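Local coordinates for protein dihydropyrimidinase (Brevibacillus agri, PDB 3SFW) that catalyses the zinc-dependent hydrolytic ring opening of dihydropyrimidines, the reaction of dihydropyrimidinase, and belongs to the amidohydrolase family, at residues V10-D15 / K382-V387; D72-G77 / A106-K111; T86-D91 / F376-Q381; V117-F122 / V430-A435; V140-G145 / R455-R460. One frame throughout, in Å; residues are numbered along the deposited sequence.

Interaction 1: residues V10-D15 / K382-V387; sequences VVTASD and KGTIAV
Thr12 swings OG1 in between its own backbone N and carbonyl carbon (chi1 66°), which leaves CG2 facing Ile385; Ile385 CG2 and Val10 CG1, each anti to its own backbone N, point at one another. The threonine makes an ST motif at the hairpin turn joining strands 9-11 and 16-18. Its OG1 accepts from Asp15 N over 3.0 Å in a nearly straight bond (164°), and Thr12 N bonds to Asp15 O at 2.8 Å, closing the turn. With its hydroxyl tied up in this way, Thr12 offers the neighbouring loop only its methyl: CG2 lies 4.0 Å from Ile385 CB and as far from Ile385 N, a buried amide that has no polar partner in the model. Two residues back along the strand, Val10 and Ile385 meet tip to tip, CG1 to CG2, at 4.2 Å, and both side chains also rest on strand 49-59. The hydroxyl of Thr384 serves a different purpose, hydrogen-bonding Asp15 OD1 of the second subunit, so this buried seam runs straight into the subunit interface. One water bridges the two segments, accepting from Ala13 N at 3.0 Å and donating to Thr384 OG1 at 3.1 Å.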
# COMPACT_ATOMS: atom_id res chain seq x y z
N VAL A 10 -8.47 -13.52 -38.33
CA VAL A 10 -7.17 -13.08 -37.76
C VAL A 10 -7.40 -12.41 -36.40
O VAL A 10 -8.25 -11.54 -36.28
CB VAL A 10 -6.49 -12.07 -38.72
CG1 VAL A 10 -5.08 -11.55 -38.13
CG2 VAL A 10 -6.31 -12.74 -40.11
N VAL A 11 -6.64 -12.83 -35.39
CA VAL A 11 -6.71 -12.18 -34.08
C VAL A 11 -5.29 -11.89 -33.71
O VAL A 11 -4.43 -12.78 -33.75
CB VAL A 11 -7.26 -13.14 -32.99
CG1 VAL A 11 -7.30 -12.40 -31.61
CG2 VAL A 11 -8.63 -13.65 -33.37
N THR A 12 -5.00 -10.63 -33.41
CA THR A 12 -3.66 -10.28 -32.95
C THR A 12 -3.82 -9.58 -31.60
O THR A 12 -4.88 -9.68 -30.96
CB THR A 12 -2.94 -9.35 -33.91
OG1 THR A 12 -3.62 -8.09 -33.93
CG2 THR A 12 -2.86 -9.95 -35.38
N ALA A 13 -2.76 -8.93 -31.12
CA ALA A 13 -2.86 -8.31 -29.80
C ALA A 13 -3.80 -7.13 -29.82
O ALA A 13 -4.28 -6.71 -28.76
CB ALA A 13 -1.48 -7.92 -29.25
N SER A 14 -3.97 -6.51 -31.00
CA SER A 14 -4.92 -5.40 -31.14
C SER A 14 -6.18 -5.78 -31.93
O SER A 14 -7.33 -5.54 -31.49
CB SER A 14 -4.23 -4.17 -31.73
OG SER A 14 -3.39 -4.51 -32.87
N ASP A 15 -5.98 -6.48 -33.04
CA ASP A 15 -7.00 -6.52 -34.09
C ASP A 15 -7.74 -7.85 -34.04
O ASP A 15 -7.19 -8.87 -33.57
CB ASP A 15 -6.31 -6.36 -35.45
CG ASP A 15 -5.76 -4.96 -35.66
OD1 ASP A 15 -6.55 -4.02 -35.61
OD2 ASP A 15 -4.54 -4.82 -35.80
N LYS A 382 8.89 -11.32 -35.33
CA LYS A 382 8.02 -12.32 -34.67
C LYS A 382 6.93 -11.63 -33.85
O LYS A 382 7.05 -10.43 -33.51
CB LYS A 382 8.84 -13.15 -33.68
CG LYS A 382 10.12 -13.87 -34.22
CD LYS A 382 9.76 -14.72 -35.42
CE LYS A 382 10.91 -15.76 -35.66
NZ LYS A 382 10.57 -16.55 -36.88
N GLY A 383 5.85 -12.36 -33.59
CA GLY A 383 4.94 -11.99 -32.50
C GLY A 383 3.68 -11.34 -33.04
O GLY A 383 2.88 -10.84 -32.29
N THR A 384 3.54 -11.28 -34.35
CA THR A 384 2.29 -10.72 -34.90
C THR A 384 1.91 -11.32 -36.26
O THR A 384 2.64 -12.18 -36.83
CB THR A 384 2.39 -9.19 -35.01
OG1 THR A 384 1.07 -8.62 -35.23
CG2 THR A 384 3.40 -8.81 -36.13
N ILE A 385 0.75 -10.90 -36.76
CA ILE A 385 0.40 -11.18 -38.13
C ILE A 385 0.23 -9.86 -38.89
O ILE A 385 -0.73 -9.17 -38.66
CB ILE A 385 -0.88 -12.02 -38.22
CG1 ILE A 385 -0.63 -13.42 -37.60
CG2 ILE A 385 -1.29 -12.20 -39.73
CD1 ILE A 385 -1.87 -14.29 -37.58
N ALA A 386 1.26 -9.51 -39.65
CA ALA A 386 1.29 -8.22 -40.33
C ALA A 386 2.20 -8.32 -41.52
O ALA A 386 3.13 -9.11 -41.52
CB ALA A 386 1.77 -7.11 -39.35
N VAL A 387 1.95 -7.48 -42.53
CA VAL A 387 2.87 -7.39 -43.64
C VAL A 387 4.29 -7.14 -43.17
O VAL A 387 4.55 -6.24 -42.34
CB VAL A 387 2.43 -6.29 -44.64
CG1 VAL A 387 3.45 -6.14 -45.76
CG2 VAL A 387 1.10 -6.70 -45.24
O HOH W 1 -0.11 -8.57 -32.38

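Interaction 2: residues D72-G77 / A106-K111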
# COMPACT_ATOMS: atom_id res chain seq x y z
N ASP A 72 13.43 -33.53 -22.81
CA ASP A 72 13.31 -33.05 -24.20
C ASP A 72 14.61 -32.41 -24.61
O ASP A 72 15.14 -31.60 -23.86
CB ASP A 72 12.20 -31.98 -24.32
CG ASP A 72 10.82 -32.58 -24.57
OD1 ASP A 72 10.68 -33.53 -25.38
OD2 ASP A 72 9.85 -32.02 -24.01
N ASN A 73 15.09 -32.73 -25.81
CA ASN A 73 16.20 -31.98 -26.38
C ASN A 73 15.65 -30.94 -27.36
O ASN A 73 14.45 -30.64 -27.33
CB ASN A 73 17.21 -32.93 -27.05
CG ASN A 73 16.62 -33.75 -28.21
OD1 ASN A 73 17.26 -34.71 -28.72
ND2 ASN A 73 15.44 -33.43 -28.63
N PHE A 74 16.53 -30.30 -28.13
CA PHE A 74 16.03 -29.24 -29.02
C PHE A 74 15.13 -29.75 -30.11
O PHE A 74 14.22 -29.06 -30.50
CB PHE A 74 17.15 -28.37 -29.59
CG PHE A 74 17.51 -27.23 -28.70
CD1 PHE A 74 18.27 -27.45 -27.55
CD2 PHE A 74 17.03 -25.93 -28.97
CE1 PHE A 74 18.59 -26.41 -26.64
CE2 PHE A 74 17.27 -24.89 -28.04
CZ PHE A 74 18.08 -25.11 -26.90
N PHE A 75 15.31 -31.02 -30.53
CA PHE A 75 14.40 -31.59 -31.52
C PHE A 75 13.01 -31.86 -30.89
O PHE A 75 12.00 -31.37 -31.38
CB PHE A 75 14.98 -32.89 -32.12
CG PHE A 75 14.08 -33.55 -33.12
CD1 PHE A 75 13.53 -34.80 -32.84
CD2 PHE A 75 13.67 -32.87 -34.27
CE1 PHE A 75 12.65 -35.42 -33.72
CE2 PHE A 75 12.78 -33.50 -35.20
CZ PHE A 75 12.26 -34.77 -34.89
N THR A 76 12.96 -32.72 -29.88
CA THR A 76 11.64 -33.13 -29.34
C THR A 76 10.94 -31.94 -28.67
O THR A 76 9.70 -31.84 -28.73
CB THR A 76 11.68 -34.34 -28.38
OG1 THR A 76 12.42 -34.01 -27.21
CG2 THR A 76 12.34 -35.63 -29.10
N GLY A 77 11.72 -31.09 -28.00
CA GLY A 77 11.11 -29.96 -27.29
C GLY A 77 10.50 -28.94 -28.26
O GLY A 77 9.40 -28.41 -28.00
N ALA A 106 28.53 -21.08 -27.27
CA ALA A 106 28.84 -22.07 -28.33
C ALA A 106 28.25 -23.45 -28.03
O ALA A 106 27.71 -24.14 -28.95
CB ALA A 106 30.39 -22.16 -28.52
N THR A 107 28.30 -23.84 -26.77
CA THR A 107 27.70 -25.09 -26.32
C THR A 107 26.19 -25.15 -26.59
O THR A 107 25.67 -26.17 -27.13
CB THR A 107 27.98 -25.32 -24.85
OG1 THR A 107 29.39 -25.47 -24.68
CG2 THR A 107 27.27 -26.61 -24.35
N TRP A 108 25.51 -24.05 -26.29
CA TRP A 108 24.08 -23.97 -26.60
C TRP A 108 23.73 -23.96 -28.09
O TRP A 108 22.76 -24.59 -28.49
CB TRP A 108 23.41 -22.79 -25.83
CG TRP A 108 22.57 -23.25 -24.68
CD1 TRP A 108 21.19 -23.25 -24.64
CD2 TRP A 108 23.02 -23.87 -23.47
NE1 TRP A 108 20.76 -23.87 -23.49
CE2 TRP A 108 21.85 -24.23 -22.73
CE3 TRP A 108 24.29 -24.21 -22.94
CZ2 TRP A 108 21.91 -24.91 -21.50
CZ3 TRP A 108 24.35 -24.83 -21.66
CH2 TRP A 108 23.16 -25.15 -20.96
N HIS A 109 24.52 -23.27 -28.93
CA HIS A 109 24.30 -23.35 -30.37
C HIS A 109 24.44 -24.81 -30.83
O HIS A 109 23.66 -25.27 -31.67
CB HIS A 109 25.28 -22.45 -31.11
CG HIS A 109 24.84 -21.02 -31.20
ND1 HIS A 109 23.79 -20.61 -32.00
CD2 HIS A 109 25.21 -19.92 -30.48
CE1 HIS A 109 23.64 -19.30 -31.88
NE2 HIS A 109 24.46 -18.86 -30.94
N GLU A 110 25.38 -25.53 -30.23
CA GLU A 110 25.61 -26.93 -30.66
C GLU A 110 24.45 -27.86 -30.18
O GLU A 110 24.01 -28.70 -30.95
CB GLU A 110 26.99 -27.44 -30.21
CG GLU A 110 27.33 -28.91 -30.57
CD GLU A 110 27.32 -29.20 -32.07
OE1 GLU A 110 27.23 -30.40 -32.44
OE2 GLU A 110 27.42 -28.26 -32.89
N LYS A 111 23.78 -27.50 -29.07
CA LYS A 111 22.56 -28.22 -28.67
C LYS A 111 21.46 -28.05 -29.72
O LYS A 111 20.65 -28.96 -29.95
CB LYS A 111 22.03 -27.76 -27.30
CG LYS A 111 22.89 -28.03 -26.14
CD LYS A 111 22.21 -27.46 -24.84
CE LYS A 111 23.09 -27.66 -23.63
NZ LYS A 111 23.26 -29.14 -23.32
O HOH W 2 19.44 -30.69 -28.15
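Phe74 leans out from the first turn of its helix and lies across the root of Lys111. Phe74 CB sits 3.6 Å from Lys111 O, and Phe74 CG still faces that oxygen. Further out, Phe74 CD1 is between Lys111 O, at 3.7 Å, and Lys111 CB; Phe74 CE1 stays 3.8 Å from Lys111 CB and also nears Lys111 CD, and at the tip Phe74 CZ comes within 4.3 Å of Trp108 CD1. Lys111 then heads away along Trp108, its CE 3.4 Å above the indole plane and offset toward the rim, and carries NZ to a salt bridge with Asp62. A water in the plane of the Phe74 ring, at its edge, links the backbones: it accepts from Phe74 N at 2.9 Å and donates to Lys111 O at 2.8 Å. A serine in place of Phe74 would probably open a gap beside Lys111 and Trp108 and leave the aliphatic part of the lysine freer to move. Helix 74-83, strand 86-93 and helix 101-112 follow one another in this TIM-barrel-type fold; Phe74 wedges between the two helices and reaches Ile89 and Asp91 of the strand, while Trp108 NE1 hydrogen-bonds Asp91.

Interaction 3: residues T86-D91 / F376-Q381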
# COMPACT_ATOMS: atom_id res chain seq x y z
N THR A 86 3.21 -23.11 -30.51
CA THR A 86 4.32 -22.19 -30.21
C THR A 86 5.35 -22.31 -31.34
O THR A 86 5.80 -23.41 -31.67
CB THR A 86 4.94 -22.51 -28.82
OG1 THR A 86 4.02 -22.10 -27.81
CG2 THR A 86 6.28 -21.78 -28.61
N THR A 87 5.69 -21.19 -31.97
CA THR A 87 6.58 -21.17 -33.11
C THR A 87 8.01 -20.63 -32.85
O THR A 87 8.88 -20.70 -33.76
CB THR A 87 5.93 -20.41 -34.32
OG1 THR A 87 5.52 -19.12 -33.87
CG2 THR A 87 4.72 -21.16 -34.84
N SER A 88 8.25 -20.00 -31.68
CA SER A 88 9.59 -19.56 -31.31
C SER A 88 9.77 -19.81 -29.83
O SER A 88 8.78 -19.72 -29.06
CB SER A 88 9.72 -18.03 -31.56
OG SER A 88 9.90 -17.83 -32.93
N ILE A 89 10.99 -20.13 -29.42
CA ILE A 89 11.31 -20.25 -28.02
C ILE A 89 12.53 -19.42 -27.69
O ILE A 89 13.33 -19.07 -28.59
CB ILE A 89 11.65 -21.75 -27.61
CG1 ILE A 89 12.88 -22.27 -28.40
CG2 ILE A 89 10.44 -22.67 -27.84
CD1 ILE A 89 13.38 -23.60 -27.86
N VAL A 90 12.70 -19.11 -26.40
CA VAL A 90 13.93 -18.48 -25.97
C VAL A 90 14.39 -19.27 -24.77
O VAL A 90 13.67 -19.36 -23.73
CB VAL A 90 13.75 -16.98 -25.61
CG1 VAL A 90 15.16 -16.32 -25.52
CG2 VAL A 90 12.89 -16.25 -26.72
N ASP A 91 15.52 -19.96 -24.97
CA ASP A 91 16.00 -20.96 -24.01
C ASP A 91 17.14 -20.40 -23.15
O ASP A 91 17.93 -19.58 -23.62
CB ASP A 91 16.51 -22.16 -24.84
CG ASP A 91 16.70 -23.41 -24.01
OD1 ASP A 91 17.81 -23.60 -23.48
OD2 ASP A 91 15.70 -24.19 -23.90
N PHE A 376 11.58 -9.12 -25.58
CA PHE A 376 12.79 -9.91 -25.89
C PHE A 376 13.42 -9.58 -27.24
O PHE A 376 14.35 -10.26 -27.69
CB PHE A 376 12.46 -11.41 -25.74
CG PHE A 376 12.30 -11.80 -24.29
CD1 PHE A 376 13.42 -11.81 -23.46
CD2 PHE A 376 11.03 -11.98 -23.73
CE1 PHE A 376 13.28 -12.08 -22.08
CE2 PHE A 376 10.89 -12.32 -22.37
CZ PHE A 376 12.00 -12.28 -21.52
N GLY A 377 13.00 -8.47 -27.84
CA GLY A 377 13.79 -7.91 -28.99
C GLY A 377 13.61 -8.71 -30.27
O GLY A 377 14.55 -8.84 -31.09
N MET A 378 12.41 -9.27 -30.46
CA MET A 378 12.13 -10.12 -31.63
C MET A 378 11.00 -9.50 -32.44
O MET A 378 10.51 -10.11 -33.34
CB MET A 378 11.64 -11.55 -31.17
CG MET A 378 12.73 -12.34 -30.38
SD MET A 378 12.04 -13.68 -29.33
CE MET A 378 11.67 -14.88 -30.58
N PHE A 379 10.60 -8.27 -32.12
CA PHE A 379 9.41 -7.67 -32.76
C PHE A 379 9.93 -6.61 -33.75
O PHE A 379 10.85 -5.87 -33.42
CB PHE A 379 8.54 -6.97 -31.70
CG PHE A 379 7.21 -6.49 -32.24
CD1 PHE A 379 7.03 -5.16 -32.62
CD2 PHE A 379 6.16 -7.40 -32.40
CE1 PHE A 379 5.79 -4.74 -33.17
CE2 PHE A 379 4.97 -6.98 -32.95
CZ PHE A 379 4.78 -5.66 -33.31
N PRO A 380 9.31 -6.49 -34.93
CA PRO A 380 8.10 -7.15 -35.38
C PRO A 380 8.39 -8.36 -36.27
O PRO A 380 7.47 -8.87 -36.86
CB PRO A 380 7.41 -6.08 -36.27
CG PRO A 380 8.57 -5.32 -36.87
CD PRO A 380 9.67 -5.34 -35.80
N GLN A 381 9.64 -8.82 -36.34
CA GLN A 381 9.92 -10.06 -37.12
C GLN A 381 8.99 -11.20 -36.64
O GLN A 381 8.40 -11.94 -37.46
CB GLN A 381 11.40 -10.52 -36.95
CG GLN A 381 11.66 -11.87 -37.66
CD GLN A 381 13.04 -12.52 -37.40
OE1 GLN A 381 13.29 -13.65 -37.83
NE2 GLN A 381 13.90 -11.85 -36.67
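Val90 and Met378 meet tip to tip, and the contact is almost wholly apolar. Val90 CG2 stands 3.8 Å from Met378 SD. The thioether carries on past it to Ser88, where the methyl CE of Met378 lies 3.8 Å from Ser88 CB and 4.2 Å from Ser88 OG. Met378 is stretched out to its sulfur and then bends at the last torsion (chi3 76°), and this bend turns CE along the strand toward the serine.

The backbone supplies the second kind of interaction. Gly377, with positive phi, ends helix 361-376 in a Schellman motif, and this reversal brings Met378 round to face the strand. The strand itself is held by its neighbours: Ser88 and Val90 make backbone hydrogen bonds with Asp56 of strand 49-59, and Ile89 makes them with Asp119 and Gly121 of strand 119-124.

An aromatic contact lies just beside these. Phe376, on the last turn of the helix, meets Tyr236 edge-to-face.

Strand 86-93 runs parallel between strands 49-59 and 119-124 of the barrel. Ser88 and Val90 face the loop after helix 361-376, and Met378 also touches Ile55, so Met378 packs against the side of the strands that faces away from helix 74-83; Ile89 points the other way, onto that helix.

Interaction 4: residues V117-F122 / V430-A435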
# COMPACT_ATOMS: atom_id res chain seq x y z
N VAL A 117 13.09 -27.48 -34.80
CA VAL A 117 12.15 -27.50 -35.92
C VAL A 117 11.44 -26.17 -36.05
O VAL A 117 10.81 -25.91 -37.06
CB VAL A 117 11.12 -28.64 -35.80
CG1 VAL A 117 11.85 -29.99 -35.56
CG2 VAL A 117 10.12 -28.38 -34.67
N ILE A 118 11.62 -25.32 -35.03
CA ILE A 118 11.14 -23.93 -35.11
C ILE A 118 12.19 -23.02 -34.52
O ILE A 118 13.27 -23.47 -34.08
CB ILE A 118 9.79 -23.73 -34.36
CG1 ILE A 118 9.80 -24.47 -33.03
CG2 ILE A 118 8.63 -24.33 -35.14
CD1 ILE A 118 9.92 -23.68 -31.87
N ASP A 119 11.96 -21.70 -34.60
CA ASP A 119 13.01 -20.75 -34.35
C ASP A 119 13.30 -20.58 -32.86
O ASP A 119 12.42 -20.85 -32.02
CB ASP A 119 12.68 -19.40 -34.97
CG ASP A 119 12.77 -19.44 -36.48
OD1 ASP A 119 13.07 -20.55 -37.01
OD2 ASP A 119 12.57 -18.40 -37.14
N TYR A 120 14.51 -20.14 -32.53
CA TYR A 120 14.94 -20.10 -31.11
C TYR A 120 15.88 -18.95 -30.88
O TYR A 120 16.78 -18.67 -31.71
CB TYR A 120 15.61 -21.43 -30.68
CG TYR A 120 16.77 -21.84 -31.57
CD1 TYR A 120 16.55 -22.52 -32.79
CD2 TYR A 120 18.11 -21.57 -31.18
CE1 TYR A 120 17.63 -22.81 -33.68
CE2 TYR A 120 19.18 -21.87 -32.03
CZ TYR A 120 18.94 -22.53 -33.25
OH TYR A 120 20.02 -22.81 -34.07
N GLY A 121 15.80 -18.38 -29.68
CA GLY A 121 16.84 -17.50 -29.23
C GLY A 121 17.39 -18.05 -27.95
O GLY A 121 16.89 -19.10 -27.44
N PHE A 122 18.42 -17.39 -27.42
CA PHE A 122 18.94 -17.73 -26.10
C PHE A 122 18.90 -16.53 -25.16
O PHE A 122 19.26 -15.41 -25.55
CB PHE A 122 20.41 -18.21 -26.19
CG PHE A 122 20.60 -19.46 -27.02
CD1 PHE A 122 19.71 -20.55 -26.92
CD2 PHE A 122 21.68 -19.54 -27.90
CE1 PHE A 122 19.82 -21.62 -27.73
CE2 PHE A 122 21.80 -20.66 -28.75
CZ PHE A 122 20.91 -21.71 -28.64
N VAL A 430 0.40 -25.35 -38.10
CA VAL A 430 1.40 -24.40 -37.59
C VAL A 430 2.40 -24.14 -38.69
O VAL A 430 3.05 -25.07 -39.21
CB VAL A 430 2.11 -24.98 -36.36
CG1 VAL A 430 3.20 -24.01 -35.84
CG2 VAL A 430 1.11 -25.33 -35.27
N LEU A 431 2.52 -22.87 -39.09
CA LEU A 431 3.56 -22.46 -40.04
C LEU A 431 4.68 -21.74 -39.31
O LEU A 431 4.40 -20.92 -38.38
CB LEU A 431 2.97 -21.49 -41.06
CG LEU A 431 1.89 -22.16 -41.94
CD1 LEU A 431 0.62 -21.31 -41.94
CD2 LEU A 431 2.40 -22.35 -43.40
N SER A 432 5.90 -21.98 -39.76
CA SER A 432 7.11 -21.28 -39.26
C SER A 432 7.85 -20.70 -40.48
O SER A 432 8.25 -21.46 -41.36
CB SER A 432 8.00 -22.23 -38.47
OG SER A 432 9.28 -21.65 -38.23
N ARG A 433 7.97 -19.37 -40.58
CA ARG A 433 8.56 -18.75 -41.78
C ARG A 433 7.95 -19.29 -43.08
O ARG A 433 8.65 -19.59 -44.04
CB ARG A 433 10.10 -18.84 -41.74
CG ARG A 433 10.74 -17.75 -40.81
CD ARG A 433 12.29 -17.81 -40.65
NE ARG A 433 12.73 -19.03 -39.97
CZ ARG A 433 12.99 -20.20 -40.55
NH1 ARG A 433 13.19 -20.30 -41.86
NH2 ARG A 433 13.22 -21.27 -39.78
N GLY A 434 6.63 -19.43 -43.08
CA GLY A 434 5.86 -19.75 -44.28
C GLY A 434 5.87 -21.24 -44.65
O GLY A 434 5.23 -21.63 -45.62
N ALA A 435 6.62 -22.05 -43.91
CA ALA A 435 6.59 -23.51 -44.15
C ALA A 435 5.81 -24.20 -43.05
O ALA A 435 6.00 -23.91 -41.87
CB ALA A 435 8.04 -24.10 -44.24
O HOH W 3 11.13 -23.67 -38.76
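Asp119 OD2 is gripped by Arg433 NE, at 2.9 Å, and by Lys382 NZ; Asp119 OD1 takes Arg433 NH2, also at 2.9 Å, and Arg451 N. The arginine thus holds the carboxylate side-on. Its two bonds are fairly straight (159° and 165°), each oxygen uses its syn lone pair for them, and the carboxylate and guanidinium planes lie only 2° apart. Together these four donors would be expected to favour the ionised acid. Arg433 bends at chi3 to present this edge, while its NH1 pairs with Glu26 and NH2 also reaches Ala449 O. Replacing Arg433 by a leucine would probably cost the carboxylate two of its bonds and leave Glu26 without this mate. Beside the salt bridge, Ile118 CG2 packs 4.0 Å from Ser432 CB. A water links the carbonyl of Val117 to the hydroxyl of Ser432, donating to Val117 O and Ser432 OG, each at 2.8 Å. Arg433 and Gly434 are the middle residues of a type I' turn, whose closing bond runs from Ala435 N to Ser432 O at 3.1 Å. The turn joins strands 422-432 and 435-439, so this hairpin tip is fastened to the start of barrel strand 119-124, which pairs in parallel with strand 86-93.

Interaction 5: residues V140-G145 / R455-R460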
# COMPACT_ATOMS: atom_id res chain seq x y z
N VAL A 140 28.45 -10.06 -26.37
CA VAL A 140 27.27 -10.94 -26.17
C VAL A 140 26.01 -10.22 -26.61
O VAL A 140 25.19 -10.77 -27.39
CB VAL A 140 27.13 -11.42 -24.69
CG1 VAL A 140 25.73 -12.15 -24.46
CG2 VAL A 140 28.29 -12.40 -24.32
N VAL A 141 25.81 -9.00 -26.09
CA VAL A 141 24.60 -8.23 -26.37
C VAL A 141 24.56 -7.75 -27.83
O VAL A 141 23.58 -7.96 -28.56
CB VAL A 141 24.47 -7.06 -25.39
CG1 VAL A 141 23.35 -6.09 -25.82
CG2 VAL A 141 24.29 -7.57 -23.95
N ASN A 142 25.68 -7.17 -28.29
CA ASN A 142 25.67 -6.48 -29.59
C ASN A 142 25.84 -7.40 -30.80
O ASN A 142 25.29 -7.12 -31.86
CB ASN A 142 26.80 -5.43 -29.65
CG ASN A 142 26.52 -4.23 -28.76
OD1 ASN A 142 25.35 -3.91 -28.45
ND2 ASN A 142 27.59 -3.55 -28.34
N ASN A 143 26.59 -8.50 -30.60
CA ASN A 143 27.02 -9.37 -31.73
C ASN A 143 26.32 -10.71 -31.67
O ASN A 143 25.91 -11.23 -32.70
CB ASN A 143 28.54 -9.55 -31.73
CG ASN A 143 29.27 -8.25 -31.99
OD1 ASN A 143 28.66 -7.26 -32.40
ND2 ASN A 143 30.58 -8.21 -31.63
N GLU A 144 26.15 -11.27 -30.48
CA GLU A 144 25.55 -12.60 -30.39
C GLU A 144 24.05 -12.47 -30.35
O GLU A 144 23.36 -13.46 -30.61
CB GLU A 144 25.99 -13.37 -29.14
CG GLU A 144 27.49 -13.75 -29.10
CD GLU A 144 27.92 -14.63 -30.26
OE1 GLU A 144 27.14 -15.51 -30.72
OE2 GLU A 144 29.06 -14.42 -30.75
N GLY A 145 23.56 -11.25 -30.15
CA GLY A 145 22.11 -11.01 -30.14
C GLY A 145 21.46 -11.63 -28.93
O GLY A 145 20.30 -12.09 -28.99
N ARG A 455 18.64 -11.22 -31.28
CA ARG A 455 17.64 -10.30 -30.77
C ARG A 455 18.15 -8.91 -30.57
O ARG A 455 19.36 -8.69 -30.38
CB ARG A 455 17.07 -10.89 -29.46
CG ARG A 455 16.43 -12.28 -29.78
CD ARG A 455 15.85 -13.00 -28.52
NE ARG A 455 16.90 -13.27 -27.53
CZ ARG A 455 16.99 -12.64 -26.35
NH1 ARG A 455 17.97 -12.98 -25.50
NH2 ARG A 455 16.06 -11.71 -26.01
N SER A 456 17.25 -7.94 -30.72
CA SER A 456 17.63 -6.55 -30.61
C SER A 456 17.77 -6.11 -29.15
O SER A 456 17.26 -6.78 -28.24
CB SER A 456 16.63 -5.67 -31.40
OG SER A 456 15.35 -5.79 -30.82
N THR A 457 18.50 -5.02 -28.94
CA THR A 457 18.65 -4.46 -27.58
C THR A 457 17.34 -3.97 -27.08
O THR A 457 16.41 -3.73 -27.86
CB THR A 457 19.70 -3.35 -27.51
OG1 THR A 457 19.42 -2.39 -28.53
CG2 THR A 457 21.14 -3.94 -27.74
N PHE A 458 17.26 -3.74 -25.77
CA PHE A 458 15.97 -3.53 -25.16
C PHE A 458 15.33 -2.20 -25.53
O PHE A 458 15.97 -1.13 -25.44
CB PHE A 458 16.10 -3.59 -23.63
CG PHE A 458 14.77 -3.54 -22.94
CD1 PHE A 458 13.92 -4.65 -22.98
CD2 PHE A 458 14.38 -2.41 -22.27
CE1 PHE A 458 12.70 -4.60 -22.32
CE2 PHE A 458 13.16 -2.36 -21.61
CZ PHE A 458 12.33 -3.44 -21.67
N ALA A 459 14.04 -2.27 -25.85
CA ALA A 459 13.21 -1.08 -25.99
C ALA A 459 11.90 -1.32 -25.22
O ALA A 459 11.26 -2.39 -25.36
CB ALA A 459 12.92 -0.83 -27.45
N ARG A 460 11.46 -0.34 -24.45
CA ARG A 460 10.20 -0.53 -23.72
C ARG A 460 9.02 -0.73 -24.70
O ARG A 460 8.92 -0.03 -25.72
CB ARG A 460 9.94 0.65 -22.80
CG ARG A 460 10.95 0.70 -21.62
CD ARG A 460 10.59 1.80 -20.65
NE ARG A 460 10.71 3.12 -21.26
CZ ARG A 460 11.83 3.84 -21.24
NH1 ARG A 460 12.92 3.36 -20.64
NH2 ARG A 460 11.85 5.06 -21.79
O HOH W 4 21.69 -7.26 -30.40
O HOH W 5 18.76 -14.91 -29.02
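Val141 and Thr457 cross at about a right angle and touch through methyl groups alone, CG1 against CG2 at 3.6 Å. Thr457 keeps OG1 between its backbone N and carbonyl carbon (chi1 51°), and this turns CG2 in to the valine; Asn142 OD1 is at the margin of the same methyl.

Arg455 is oriented quite differently, lying alongside the carbonyl of Gly145. Its backbone N donates to Gly145 O over 3.0 Å, nearly straight (161°), with the donor 16° out of the carbonyl plane, and Arg455 CB passes the same oxygen at 3.5 Å. A water in the guanidinium plane, at its edge, accepts from Arg455 NE at 2.9 Å and donates to Gly145 O at 3.2 Å, so the oxygen receives both a direct and a relayed bond. A second water donates to Val141 O and Arg455 O, 2.7 Å from each. Gly145, with positive phi, suits this close approach, since a CB there would strike Arg455 N.

The far nitrogens of the guanidinium fasten other parts of the fold: NH1 to Ser148 and to the carbonyl of Phe122, NH2 to the carbonyl of Phe376. The C-terminal tail is thus laid across the end of helix 131-142, strand 119-124 and the end of helix 361-376, close to the segment that leads on to the carboxylated, zinc-binding Lys150.

How the interactions relate
Interactions 2, 3 and 4 follow the consecutive elements helix 74-83, strand 86-93, helix 101-112 and strand 119-124. Interactions 3 and 4 are closest, with centres 9 Å apart, and share neighbouring parallel strands. Interaction 1 lies at the subunit interface, its centre about 29 Å from that of interaction 2, but it touches interaction 4 through the side chain of Lys382. Interaction 5 brings the C-terminal tail back to the barrel and touches both interaction 3 and interaction 4. Along the chain, interactions 3, 4 and 5 cross one another, while 2 closes before 4 and 5 open. Distant N- and C-terminal segments are thus bound to the barrel that carries the zinc site.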